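Local atomic coordinates of GH127 beta-L-arabinofuranoside (Geobacillus stearothermophilus, PDB entry 4QK0), a protein that probably hydrolyses beta-L-arabinofuranosides, releasing L-arabinose as a glycoside hydrolase of family 127. Residues Tyr88-Glu91 against Glu97-Lys100; Tyr463-Thr468 against Ala627-Ala632; Met133-Arg136 against Glu140-Cys143; Ile254-Gln259 against Leu270-Ala275; Ile166-Ala171 against Leu199-Val204. One frame throughout, in Å; residues are numbered along the deposited sequence. Where two conformers were deposited one is given.

In the fold
Along the chain the order is contact 1, contact 3, contact 5, contact 4 and, last, contact 2. The first four belong to the helical catalytic domain, probably an (alpha/alpha)6 barrel, and contact 5 is their meeting point: its centre is about 18 Å from that of contact 3, 21 Å from contact 1 and 22 Å from contact 4, and its segments touch all three. Helix 140-158, which carries one segment of contact 3, also packs against contacts 1 and 5. Contact 2 stands apart, its centre at least 31 Å from any other, where the middle and C-terminal domains meet. One chain thus illustrates two tasks: packing helices and loops within a helical domain and joining beta domains together.

Contact 1: residues Tyr88-Glu91 against Glu97-Lys100; sequences YLLE and ELEK
In L90 the CG atom stands opposite the carbonyl carbon (chi1 -64°), while E99 holds its CG opposite the backbone N (chi1 -164°), and these choices lay the leucine methyls against the stem of the glutamate. Here a glutamate packs as though it were partly a hydrocarbon. L90 CD1 lies 4.0 Å from E99 CG and is close to E99 CB, the two side chains crossing at a slant. The same methyl comes within 4.0 Å of E99 OE1, a van der Waals contact. The charge is answered elsewhere: OE2 of E99 forms salt bridges to K160 and to R94, the latter in the link between the two helices. These bonds probably help to keep the extended chain in place across the leucine. On the other flank L98 comes in, its CD2 4.3 Å from L90 CD2, a looser methyl-to-methyl touch. L90 thus lies between L98 and E99, consecutive residues of the facing helix, with its CA 7.5 Å from the CA of E99. Helices 76-92 and 96-112 form a hairpin with a short link. Helix 140-158 packs beside both, through A153 against Y88 and through Y154 and T158 against E99, and helix 413-422 meets L89 at A422.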
# COMPACT_ATOMS: atom_id res chain seq x y z
N TYR A 88 -35.02 4.40 -17.99
CA TYR A 88 -35.04 5.74 -17.41
C TYR A 88 -34.90 6.80 -18.47
O TYR A 88 -35.46 7.90 -18.34
CB TYR A 88 -33.96 5.93 -16.34
CG TYR A 88 -34.04 4.95 -15.19
CD1 TYR A 88 -35.25 4.65 -14.59
CD2 TYR A 88 -32.91 4.33 -14.70
CE1 TYR A 88 -35.33 3.76 -13.52
CE2 TYR A 88 -32.97 3.42 -13.65
CZ TYR A 88 -34.19 3.15 -13.06
OH TYR A 88 -34.25 2.24 -12.03
N LEU A 89 -34.12 6.50 -19.51
CA LEU A 89 -33.97 7.48 -20.59
C LEU A 89 -35.32 7.74 -21.28
O LEU A 89 -35.65 8.89 -21.62
CB LEU A 89 -32.94 7.03 -21.60
CG LEU A 89 -31.51 7.20 -21.06
CD1 LEU A 89 -30.54 6.60 -22.06
CD2 LEU A 89 -31.14 8.63 -20.82
N LEU A 90 -36.06 6.66 -21.50
CA LEU A 90 -37.37 6.75 -22.13
C LEU A 90 -38.41 7.49 -21.32
O LEU A 90 -39.35 7.97 -21.90
CB LEU A 90 -37.90 5.36 -22.48
CG LEU A 90 -37.07 4.58 -23.50
CD1 LEU A 90 -37.60 3.17 -23.68
CD2 LEU A 90 -37.04 5.28 -24.86
N GLU A 91 -38.28 7.55 -19.99
CA GLU A 91 -39.16 8.39 -19.17
C GLU A 91 -39.00 9.86 -19.47
O GLU A 91 -39.92 10.62 -19.24
CB GLU A 91 -38.87 8.25 -17.67
CG GLU A 91 -39.36 6.97 -17.02
CD GLU A 91 -39.22 6.97 -15.50
OE1 GLU A 91 -38.29 7.62 -14.97
OE2 GLU A 91 -40.05 6.31 -14.82
N GLU A 97 -36.98 4.21 -31.67
CA GLU A 97 -35.91 3.28 -32.07
C GLU A 97 -35.26 2.62 -30.92
O GLU A 97 -35.07 1.44 -30.95
CB GLU A 97 -34.80 3.93 -32.84
CG GLU A 97 -35.30 4.21 -34.22
CD GLU A 97 -34.35 3.64 -35.22
OE1 GLU A 97 -33.19 4.12 -35.19
OE2 GLU A 97 -34.76 2.70 -35.97
N LEU A 98 -34.94 3.43 -29.90
CA LEU A 98 -34.38 2.91 -28.68
C LEU A 98 -35.37 1.95 -28.03
O LEU A 98 -35.03 0.85 -27.65
CB LEU A 98 -34.05 4.07 -27.75
CG LEU A 98 -33.22 3.74 -26.51
CD1 LEU A 98 -31.99 2.92 -26.86
CD2 LEU A 98 -32.84 5.02 -25.79
N GLU A 99 -36.64 2.35 -27.97
CA GLU A 99 -37.66 1.49 -27.42
C GLU A 99 -37.80 0.16 -28.17
O GLU A 99 -38.05 -0.89 -27.58
CB GLU A 99 -38.98 2.24 -27.41
CG GLU A 99 -40.00 1.59 -26.50
CD GLU A 99 -41.08 2.55 -26.02
OE1 GLU A 99 -40.81 3.78 -25.94
OE2 GLU A 99 -42.19 2.06 -25.70
N LYS A 100 -37.64 0.22 -29.49
CA LYS A 100 -37.68 -0.97 -30.34
C LYS A 100 -36.50 -1.90 -30.04
O LYS A 100 -36.67 -3.12 -29.92
CB LYS A 100 -37.69 -0.50 -31.82
CG LYS A 100 -37.33 -1.52 -32.90
CD LYS A 100 -38.45 -2.52 -33.12
CE LYS A 100 -38.10 -3.43 -34.30
NZ LYS A 100 -38.85 -4.71 -34.23

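Contact 2: residues Tyr463-Thr468 against Ala627-Ala632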
# COMPACT_ATOMS: atom_id res chain seq x y z
N TYR A 463 -27.58 26.05 -8.29
CA TYR A 463 -26.95 25.01 -7.51
C TYR A 463 -26.42 23.97 -8.48
O TYR A 463 -27.10 23.63 -9.46
CB TYR A 463 -27.98 24.42 -6.62
CG TYR A 463 -27.54 23.69 -5.34
CD1 TYR A 463 -27.20 22.35 -5.35
CD2 TYR A 463 -27.69 24.31 -4.10
CE1 TYR A 463 -26.91 21.69 -4.18
CE2 TYR A 463 -27.42 23.64 -2.93
CZ TYR A 463 -27.04 22.35 -2.97
OH TYR A 463 -26.76 21.70 -1.78
N PRO A 464 -25.19 23.46 -8.23
CA PRO A 464 -24.41 23.62 -7.02
C PRO A 464 -23.49 24.81 -6.97
O PRO A 464 -22.78 24.97 -5.97
CB PRO A 464 -23.59 22.35 -6.99
CG PRO A 464 -23.33 22.07 -8.42
CD PRO A 464 -24.60 22.48 -9.13
N TRP A 465 -23.51 25.66 -7.99
CA TRP A 465 -22.56 26.80 -8.06
C TRP A 465 -22.97 27.95 -7.19
O TRP A 465 -22.15 28.82 -6.87
CB TRP A 465 -22.34 27.27 -9.50
CG TRP A 465 -22.02 26.14 -10.36
CD1 TRP A 465 -22.68 25.74 -11.46
CD2 TRP A 465 -20.94 25.22 -10.19
NE1 TRP A 465 -22.12 24.61 -11.96
CE2 TRP A 465 -21.03 24.28 -11.21
CE3 TRP A 465 -19.90 25.13 -9.26
CZ2 TRP A 465 -20.13 23.24 -11.36
CZ3 TRP A 465 -18.99 24.06 -9.38
CH2 TRP A 465 -19.13 23.13 -10.42
N ASP A 466 -24.24 27.96 -6.79
CA ASP A 466 -24.79 29.05 -5.99
C ASP A 466 -25.89 28.50 -5.07
O ASP A 466 -26.59 27.54 -5.44
CB ASP A 466 -25.32 30.12 -6.97
CG ASP A 466 -26.12 31.17 -6.30
OD1 ASP A 466 -25.52 32.05 -5.67
OD2 ASP A 466 -27.37 31.08 -6.38
N GLY A 467 -26.05 29.12 -3.91
CA GLY A 467 -26.96 28.60 -2.91
C GLY A 467 -28.37 29.19 -2.85
O GLY A 467 -29.13 28.92 -1.91
N THR A 468 -28.74 30.00 -3.85
CA THR A 468 -30.07 30.61 -3.93
C THR A 468 -31.00 29.69 -4.72
O THR A 468 -30.70 29.26 -5.86
CB THR A 468 -30.01 32.01 -4.54
OG1 THR A 468 -29.32 32.89 -3.63
CG2 THR A 468 -31.41 32.55 -4.77
N ALA A 627 -7.75 25.44 -7.38
CA ALA A 627 -8.40 24.18 -7.11
C ALA A 627 -9.65 24.11 -7.97
O ALA A 627 -10.33 25.10 -8.16
CB ALA A 627 -8.71 24.05 -5.63
N ILE A 628 -9.97 22.90 -8.41
CA ILE A 628 -11.16 22.62 -9.17
C ILE A 628 -11.98 21.48 -8.51
O ILE A 628 -11.49 20.82 -7.59
CB ILE A 628 -10.80 22.17 -10.61
CG1 ILE A 628 -9.86 20.96 -10.60
CG2 ILE A 628 -10.14 23.32 -11.37
CD1 ILE A 628 -10.29 19.84 -11.47
N PRO A 629 -13.24 21.26 -8.96
CA PRO A 629 -14.05 20.24 -8.37
C PRO A 629 -13.47 18.88 -8.58
O PRO A 629 -13.03 18.55 -9.69
CB PRO A 629 -15.39 20.37 -9.15
CG PRO A 629 -15.49 21.79 -9.48
CD PRO A 629 -14.06 22.16 -9.82
N TYR A 630 -13.54 18.05 -7.54
CA TYR A 630 -13.00 16.71 -7.59
C TYR A 630 -13.52 15.94 -8.75
O TYR A 630 -12.74 15.30 -9.47
CB TYR A 630 -13.27 15.95 -6.28
CG TYR A 630 -12.84 14.51 -6.35
CD1 TYR A 630 -11.53 14.14 -6.14
CD2 TYR A 630 -13.77 13.51 -6.59
CE1 TYR A 630 -11.16 12.80 -6.23
CE2 TYR A 630 -13.39 12.18 -6.63
CZ TYR A 630 -12.08 11.84 -6.47
OH TYR A 630 -11.75 10.52 -6.54
N TYR A 631 -14.84 16.00 -8.98
CA TYR A 631 -15.45 15.18 -10.05
C TYR A 631 -14.84 15.48 -11.39
O TYR A 631 -14.82 14.60 -12.29
CB TYR A 631 -17.01 15.35 -10.14
CG TYR A 631 -17.47 16.65 -10.70
CD1 TYR A 631 -17.38 16.90 -12.09
CD2 TYR A 631 -17.90 17.66 -9.88
CE1 TYR A 631 -17.75 18.15 -12.62
CE2 TYR A 631 -18.28 18.90 -10.40
CZ TYR A 631 -18.21 19.13 -11.81
OH TYR A 631 -18.60 20.36 -12.33
N ALA A 632 -14.37 16.73 -11.56
CA ALA A 632 -13.83 17.17 -12.87
C ALA A 632 -12.34 16.95 -13.09
O ALA A 632 -11.80 17.39 -14.11
CB ALA A 632 -14.12 18.63 -13.08
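This is an aromatic contact between domains: W465, in the loop between strands 453-461 and 468-475 of the middle domain, reaches P629 and Y631 where strand 620-629 of the C-terminal domain ends. The indole presents its edge. Y631 OH lies in the plane of that ring, 3.4 Å from W465 CZ2 and equally near CH2, and the side chains approach from opposite directions, edge meeting edge rather than stacking. W465 CH2 also lies 4.0 Å from P629 CG, near the indole plane. One face of the indole carries its own neighbour P464, whose CG sits 4.2 Å above the ring centre; the peptide before P464 is cis, within the same loop. Beyond it D466 forms an Asx turn, OD2 taking the N-H of T468 at 3.1 Å from above the carboxylate plane. A632 N bonds to P629 O at 2.9 Å and closes the 3-10 turn that carries Y631. I557, V593 and V594 of the C-terminal domain and F22 of helix 22-42 pack round the indole, and R554 binds W465 O. A tryptophan-bearing loop pressed into a neighbouring domain is consistent with the family architecture, in which beta domains follow a helical catalytic domain, probably an (alpha/alpha)6 barrel.

Contact 3: residues Met133-Arg136 against Glu140-Cys143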
# COMPACT_ATOMS: atom_id res chain seq x y z
N MSE A 133 -25.61 -24.66 -7.92
CA MSE A 133 -24.60 -25.41 -7.18
C MSE A 133 -23.45 -24.52 -6.70
O MSE A 133 -22.61 -24.95 -5.92
CB MSE A 133 -24.07 -26.57 -8.03
CG MSE A 133 -25.15 -27.61 -8.37
SE MSE A 133 -25.90 -28.58 -6.81
CE MSE A 133 -27.77 -28.00 -6.72
N ASN A 134 -23.38 -23.28 -7.16
CA ASN A 134 -22.36 -22.33 -6.71
C ASN A 134 -22.88 -20.91 -6.65
O ASN A 134 -22.54 -20.01 -7.43
CB ASN A 134 -21.08 -22.39 -7.57
CG ASN A 134 -19.91 -21.67 -6.88
OD1 ASN A 134 -20.10 -20.87 -5.96
ND2 ASN A 134 -18.71 -21.97 -7.33
N LEU A 135 -23.70 -20.70 -5.62
CA LEU A 135 -24.25 -19.39 -5.30
C LEU A 135 -23.20 -18.46 -4.75
O LEU A 135 -23.33 -17.25 -4.85
CB LEU A 135 -25.40 -19.54 -4.27
CG LEU A 135 -26.81 -19.91 -4.81
CD1 LEU A 135 -27.35 -18.77 -5.63
CD2 LEU A 135 -26.79 -21.18 -5.65
N ARG A 136 -22.18 -19.02 -4.11
CA ARG A 136 -21.11 -18.19 -3.52
C ARG A 136 -20.42 -17.36 -4.61
O ARG A 136 -20.16 -16.20 -4.40
CB ARG A 136 -20.06 -19.06 -2.83
CG ARG A 136 -19.10 -18.24 -2.00
CD ARG A 136 -17.89 -19.06 -1.56
NE ARG A 136 -17.13 -19.49 -2.71
CZ ARG A 136 -16.24 -20.46 -2.71
NH1 ARG A 136 -15.98 -21.13 -1.60
NH2 ARG A 136 -15.62 -20.80 -3.87
N GLU A 140 -25.97 -16.07 -10.00
CA GLU A 140 -27.27 -16.40 -10.58
C GLU A 140 -28.35 -15.46 -10.08
O GLU A 140 -29.09 -14.84 -10.88
CB GLU A 140 -27.65 -17.84 -10.27
CG GLU A 140 -26.98 -18.88 -11.14
CD GLU A 140 -27.15 -20.30 -10.58
OE1 GLU A 140 -27.84 -21.15 -11.23
OE2 GLU A 140 -26.57 -20.56 -9.49
N LEU A 141 -28.46 -15.33 -8.75
CA LEU A 141 -29.48 -14.45 -8.16
C LEU A 141 -29.16 -12.98 -8.42
O LEU A 141 -30.06 -12.16 -8.61
CB LEU A 141 -29.65 -14.72 -6.66
CG LEU A 141 -30.09 -16.12 -6.36
CD1 LEU A 141 -30.19 -16.30 -4.86
CD2 LEU A 141 -31.42 -16.48 -7.02
N TYR A 142 -27.88 -12.65 -8.40
CA TYR A 142 -27.43 -11.31 -8.74
C TYR A 142 -27.90 -10.93 -10.13
O TYR A 142 -28.45 -9.83 -10.35
CB TYR A 142 -25.90 -11.25 -8.62
CG TYR A 142 -25.20 -10.04 -9.15
CD1 TYR A 142 -24.82 -9.96 -10.46
CD2 TYR A 142 -24.88 -8.98 -8.32
CE1 TYR A 142 -24.17 -8.83 -10.95
CE2 TYR A 142 -24.23 -7.86 -8.79
CZ TYR A 142 -23.86 -7.81 -10.11
OH TYR A 142 -23.21 -6.72 -10.57
N CYS A 143 -27.68 -11.80 -11.10
CA CYS A 143 -28.17 -11.49 -12.48
C CYS A 143 -29.69 -11.40 -12.52
O CYS A 143 -30.24 -10.51 -13.14
CB CYS A 143 -27.66 -12.53 -13.51
SG CYS A 143 -25.86 -12.44 -13.79
O HOH W 1 -24.93 -18.57 -8.67
O HOH W 2 -24.68 -22.09 -9.34
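The loop 133-136 passes the first turn of helix 140-158, L135 and E140 coming closest, their CA atoms 6.8 Å apart. One direct touch is apolar, L135 CD1 resting 3.8 Å from L141 CD1. The other sets a methyl beside a carboxylate oxygen in van der Waals contact, L135 CD2 lying 3.9 Å from E140 OE2, the two chains crossing at about a right angle. With CG of E140 opposite the carbonyl carbon (chi1 -79°) and the chain extended beyond it, the carboxylate reaches out to the loop. Polar contact is made through water. One molecule takes the N-H of E140 at 3.0 Å and donates to E140 OE2, 2.7 Å away, and to N134 O. A second accepts from N134 N at 2.8 Å and lies beside OE2. The other oxygen, OE1, is held by the hydroxyl of Y118 and by W132 N, so the carboxylate is gripped at both ends. E231 of helix 227-234 binds the backbone N atoms of L135 and R136, which holds the loop to that helix. This is a helix start at which water and an outstretched glutamate tie a connecting loop of the catalytic domain to the first turn.

Contact 4: residues Ile254-Gln259 against Leu270-Ala275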
# COMPACT_ATOMS: atom_id res chain seq x y z
N ILE A 254 -21.86 -13.65 9.93
CA ILE A 254 -22.82 -13.70 11.02
C ILE A 254 -24.12 -13.06 10.54
O ILE A 254 -24.13 -12.35 9.56
CB ILE A 254 -22.33 -12.89 12.26
CG1 ILE A 254 -22.16 -11.40 11.90
CG2 ILE A 254 -21.06 -13.47 12.82
CD1 ILE A 254 -21.43 -10.58 12.97
N PRO A 255 -25.21 -13.27 11.27
CA PRO A 255 -26.45 -12.74 10.79
C PRO A 255 -26.45 -11.23 10.73
O PRO A 255 -25.76 -10.58 11.51
CB PRO A 255 -27.48 -13.30 11.81
CG PRO A 255 -26.87 -14.58 12.31
CD PRO A 255 -25.39 -14.23 12.39
N VAL A 256 -27.26 -10.67 9.84
CA VAL A 256 -27.14 -9.26 9.55
C VAL A 256 -27.40 -8.37 10.76
O VAL A 256 -26.71 -7.36 10.90
CB VAL A 256 -28.01 -8.79 8.40
CG1 VAL A 256 -27.63 -9.56 7.14
CG2 VAL A 256 -29.48 -8.94 8.71
N ARG A 257 -28.31 -8.77 11.66
CA ARG A 257 -28.60 -7.98 12.84
C ARG A 257 -27.43 -7.98 13.83
O ARG A 257 -27.36 -7.10 14.66
CB ARG A 257 -29.91 -8.42 13.54
CG ARG A 257 -31.17 -8.18 12.72
CD ARG A 257 -32.36 -8.97 13.24
NE ARG A 257 -33.56 -8.82 12.40
CZ ARG A 257 -33.77 -9.50 11.29
NH1 ARG A 257 -32.84 -10.33 10.81
NH2 ARG A 257 -34.89 -9.33 10.60
N GLU A 258 -26.51 -8.91 13.74
CA GLU A 258 -25.34 -8.87 14.61
C GLU A 258 -24.14 -8.13 13.97
O GLU A 258 -23.10 -8.00 14.60
CB GLU A 258 -24.92 -10.28 14.95
CG GLU A 258 -26.02 -10.99 15.70
CD GLU A 258 -25.80 -12.50 15.84
OE1 GLU A 258 -26.83 -13.20 15.80
OE2 GLU A 258 -24.65 -12.99 15.98
N GLN A 259 -24.27 -7.69 12.72
CA GLN A 259 -23.22 -6.91 12.04
C GLN A 259 -23.28 -5.46 12.49
O GLN A 259 -24.23 -4.71 12.18
CB GLN A 259 -23.34 -7.05 10.50
CG GLN A 259 -23.05 -8.46 10.06
CD GLN A 259 -23.07 -8.64 8.55
OE1 GLN A 259 -22.75 -7.72 7.77
NE2 GLN A 259 -23.50 -9.83 8.11
N LEU A 270 -23.20 -2.66 0.55
CA LEU A 270 -24.13 -1.58 0.46
C LEU A 270 -25.44 -2.03 -0.24
O LEU A 270 -26.49 -1.52 0.11
CB LEU A 270 -23.53 -0.41 -0.28
CG LEU A 270 -22.34 0.28 0.41
CD1 LEU A 270 -21.80 1.34 -0.50
CD2 LEU A 270 -22.66 0.92 1.71
N TYR A 271 -25.37 -2.97 -1.16
CA TYR A 271 -26.57 -3.56 -1.72
C TYR A 271 -27.36 -4.31 -0.63
O TYR A 271 -28.59 -4.27 -0.60
CB TYR A 271 -26.25 -4.52 -2.85
CG TYR A 271 -25.93 -3.93 -4.19
CD1 TYR A 271 -25.83 -2.56 -4.38
CD2 TYR A 271 -25.74 -4.76 -5.30
CE1 TYR A 271 -25.53 -2.01 -5.64
CE2 TYR A 271 -25.41 -4.21 -6.55
CZ TYR A 271 -25.30 -2.84 -6.72
OH TYR A 271 -25.00 -2.29 -7.96
N MSE A 272 -26.65 -4.98 0.26
CA MSE A 272 -27.28 -5.68 1.35
C MSE A 272 -27.93 -4.69 2.27
O MSE A 272 -29.09 -4.86 2.65
CB MSE A 272 -26.33 -6.54 2.15
CG MSE A 272 -27.06 -7.44 3.18
SE MSE A 272 -25.77 -8.51 4.18
CE MSE A 272 -25.00 -6.98 5.12
N TYR A 273 -27.24 -3.62 2.61
CA TYR A 273 -27.81 -2.65 3.50
C TYR A 273 -29.01 -2.01 2.89
O TYR A 273 -29.94 -1.59 3.60
CB TYR A 273 -26.82 -1.57 3.92
CG TYR A 273 -25.48 -2.09 4.49
CD1 TYR A 273 -25.36 -3.31 5.11
CD2 TYR A 273 -24.33 -1.31 4.38
CE1 TYR A 273 -24.15 -3.74 5.63
CE2 TYR A 273 -23.12 -1.74 4.90
CZ TYR A 273 -23.03 -2.96 5.51
OH TYR A 273 -21.81 -3.35 6.00
N THR A 274 -28.96 -1.81 1.60
CA THR A 274 -30.05 -1.13 0.93
C THR A 274 -31.35 -2.02 1.08
O THR A 274 -32.40 -1.52 1.41
CB THR A 274 -29.71 -0.93 -0.53
OG1 THR A 274 -28.64 0.03 -0.67
CG2 THR A 274 -30.92 -0.44 -1.34
N ALA A 275 -31.21 -3.33 0.91
CA ALA A 275 -32.28 -4.26 1.12
C ALA A 275 -32.77 -4.26 2.60
O ALA A 275 -33.96 -4.21 2.87
CB ALA A 275 -31.91 -5.65 0.68
O HOH W 3 -21.23 -5.38 7.50
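M272, deposited as selenomethionine, meets two residues of the 254-259 loop with two successive atoms. Its SE lies 3.7 Å from V256 CG1, the side chains slanting past one another, and its terminal CE comes 3.6 Å from Q259 OE1, glutamine and methionine arriving from opposite directions. The chain runs straight from the helix, CG opposite the backbone N, until it bends at chi3 (68°); that bend brings CE to the amide oxygen while SE stays the nearer atom to the valine. The next shell fixes the glutamine. Q259 NE2 donates to I254 O over 3.0 Å in a fairly straight bond (161°), with the acceptor lying in the plane of the amide, and the same nitrogen also serves Q251 O. OE1 accepts from a water 2.8 Å away, and that water in turn accepts from Y273 OH at 2.6 Å, lying in the plane of the tyrosine ring. A single water thus bridges loop and helix beside the methyl contact. Backbone bonds, E258 N to P255 O and Q259 N to V256 O, wind the loop into a short 3-10 turn that offers both V256 and Q259 to the helix. Farther out, I218 of helix 208-220 packs on V256 and M272, L288 of helix 286-302 on V256, and W343 against the ring of Y273. Since the amide nitrogen faces carbonyls and the oxygen faces a water hydrogen, the rotation of the Q259 amide is well determined. The methyl on OE1 then adds little more than dispersion, perhaps aided by slight polarisation of the selenium-bound carbon.

Contact 5: residues Ile166-Ala171 against Leu199-Val204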
# COMPACT_ATOMS: atom_id res chain seq x y z
N ILE A 166 -42.10 -11.87 -17.71
CA ILE A 166 -40.96 -12.79 -17.78
C ILE A 166 -40.25 -12.87 -16.42
O ILE A 166 -39.99 -13.97 -15.94
CB ILE A 166 -39.98 -12.29 -18.87
CG1 ILE A 166 -40.61 -12.49 -20.27
CG2 ILE A 166 -38.62 -12.95 -18.76
CD1 ILE A 166 -39.93 -11.68 -21.39
N MSE A 167 -39.95 -11.72 -15.84
CA MSE A 167 -39.18 -11.70 -14.62
C MSE A 167 -39.97 -12.20 -13.41
O MSE A 167 -39.38 -12.73 -12.48
CB MSE A 167 -38.57 -10.32 -14.42
CG MSE A 167 -37.53 -10.00 -15.52
SE MSE A 167 -36.29 -11.49 -15.90
CE MSE A 167 -35.64 -11.73 -14.09
N CYS A 168 -41.31 -12.04 -13.42
CA CYS A 168 -42.14 -12.63 -12.35
C CYS A 168 -42.12 -14.11 -12.41
O CYS A 168 -42.17 -14.77 -11.37
CB CYS A 168 -43.60 -12.14 -12.43
SG CYS A 168 -43.86 -10.45 -11.85
N LYS A 169 -42.04 -14.67 -13.62
CA LYS A 169 -41.93 -16.13 -13.74
C LYS A 169 -40.62 -16.61 -13.11
O LYS A 169 -40.60 -17.60 -12.39
CB LYS A 169 -41.98 -16.60 -15.19
CG LYS A 169 -43.38 -16.80 -15.73
CD LYS A 169 -43.45 -17.02 -17.25
CE LYS A 169 -43.54 -18.49 -17.60
NZ LYS A 169 -42.33 -19.27 -17.20
N TYR A 170 -39.53 -15.90 -13.37
CA TYR A 170 -38.24 -16.28 -12.79
C TYR A 170 -38.30 -16.06 -11.26
O TYR A 170 -37.97 -16.96 -10.49
CB TYR A 170 -37.11 -15.48 -13.45
CG TYR A 170 -35.70 -15.93 -13.20
CD1 TYR A 170 -35.42 -17.05 -12.46
CD2 TYR A 170 -34.64 -15.25 -13.76
CE1 TYR A 170 -34.12 -17.46 -12.24
CE2 TYR A 170 -33.31 -15.65 -13.59
CZ TYR A 170 -33.05 -16.75 -12.82
OH TYR A 170 -31.77 -17.18 -12.62
N ALA A 171 -38.80 -14.91 -10.83
CA ALA A 171 -38.90 -14.64 -9.36
C ALA A 171 -39.73 -15.73 -8.63
O ALA A 171 -39.36 -16.23 -7.56
CB ALA A 171 -39.50 -13.27 -9.13
N LEU A 199 -37.72 -6.28 -3.53
CA LEU A 199 -38.54 -5.20 -2.97
C LEU A 199 -39.16 -4.37 -4.06
O LEU A 199 -40.28 -3.92 -3.95
CB LEU A 199 -37.76 -4.25 -2.06
CG LEU A 199 -37.07 -4.83 -0.85
CD1 LEU A 199 -36.46 -3.74 0.04
CD2 LEU A 199 -38.09 -5.62 -0.03
N LYS A 200 -38.40 -4.06 -5.10
CA LYS A 200 -38.94 -3.24 -6.16
C LYS A 200 -40.04 -3.99 -6.87
O LYS A 200 -41.03 -3.41 -7.31
CB LYS A 200 -37.80 -2.80 -7.10
CG LYS A 200 -37.17 -1.43 -6.74
CD LYS A 200 -35.65 -1.34 -6.91
CE LYS A 200 -35.14 -0.03 -7.53
NZ LYS A 200 -34.52 -0.22 -8.91
N LEU A 201 -39.84 -5.28 -7.07
CA LEU A 201 -40.79 -6.07 -7.78
C LEU A 201 -42.11 -6.13 -6.94
O LEU A 201 -43.22 -6.09 -7.50
CB LEU A 201 -40.27 -7.48 -7.97
CG LEU A 201 -41.12 -8.41 -8.83
CD1 LEU A 201 -41.28 -7.89 -10.24
CD2 LEU A 201 -40.50 -9.80 -8.86
N TYR A 202 -41.97 -6.24 -5.62
CA TYR A 202 -43.10 -6.16 -4.72
C TYR A 202 -43.85 -4.83 -4.85
O TYR A 202 -45.06 -4.83 -4.93
CB TYR A 202 -42.66 -6.39 -3.29
CG TYR A 202 -43.73 -6.03 -2.31
CD1 TYR A 202 -44.88 -6.84 -2.15
CD2 TYR A 202 -43.64 -4.87 -1.56
CE1 TYR A 202 -45.89 -6.50 -1.25
CE2 TYR A 202 -44.65 -4.51 -0.67
CZ TYR A 202 -45.77 -5.32 -0.52
OH TYR A 202 -46.73 -4.94 0.37
N GLU A 203 -43.12 -3.73 -4.93
CA GLU A 203 -43.74 -2.41 -4.97
C GLU A 203 -44.55 -2.26 -6.20
O GLU A 203 -45.53 -1.56 -6.21
CB GLU A 203 -42.71 -1.30 -4.97
CG GLU A 203 -42.09 -1.02 -3.63
CD GLU A 203 -40.71 -0.33 -3.68
OE1 GLU A 203 -40.13 -0.04 -4.77
OE2 GLU A 203 -40.20 -0.08 -2.59
N VAL A 204 -44.16 -2.91 -7.28
CA VAL A 204 -44.87 -2.69 -8.52
C VAL A 204 -45.95 -3.73 -8.71
O VAL A 204 -46.83 -3.50 -9.49
CB VAL A 204 -43.89 -2.60 -9.73
CG1 VAL A 204 -43.57 -3.95 -10.32
CG2 VAL A 204 -44.45 -1.69 -10.79
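C168, A171 and L201 meet without any flat group between them; the aromatic residue whose side chain touches all three is Y210, which comes from helix 208-220. What forms is helix-to-helix packing in the catalytic domain, in all likelihood an (alpha/alpha)6 barrel, between helices 162-177 and 194-205. L201 is the inserted residue. Its CG lies opposite the backbone N (chi1 -174°), which sends the isobutyl group straight across to the facing helix, where the two methyls part. CD1 goes to C168, reaching SG at 4.0 Å, while CD2 goes to A171. Since C168 and A171 are three residues apart, nearly one helical turn, they stand on the same side of their helix and receive the leucine as a forked group. The small receiving side chains are consistent with the 8.1 Å between the CA atoms of C168 and L201. The turn that carries the alanine is closed by A171 N to M167 O, 2.8 Å. Elsewhere on helix 194-205, K200 is bridged to E149 and E203 to K282 and R346, linking that helix to three others, while L147 and A151 of helix 140-158 pack on M167. The tightest approach across the pair is that of a methyl to a methyl, L201 CD2 to A171 CB at 3.6 Å.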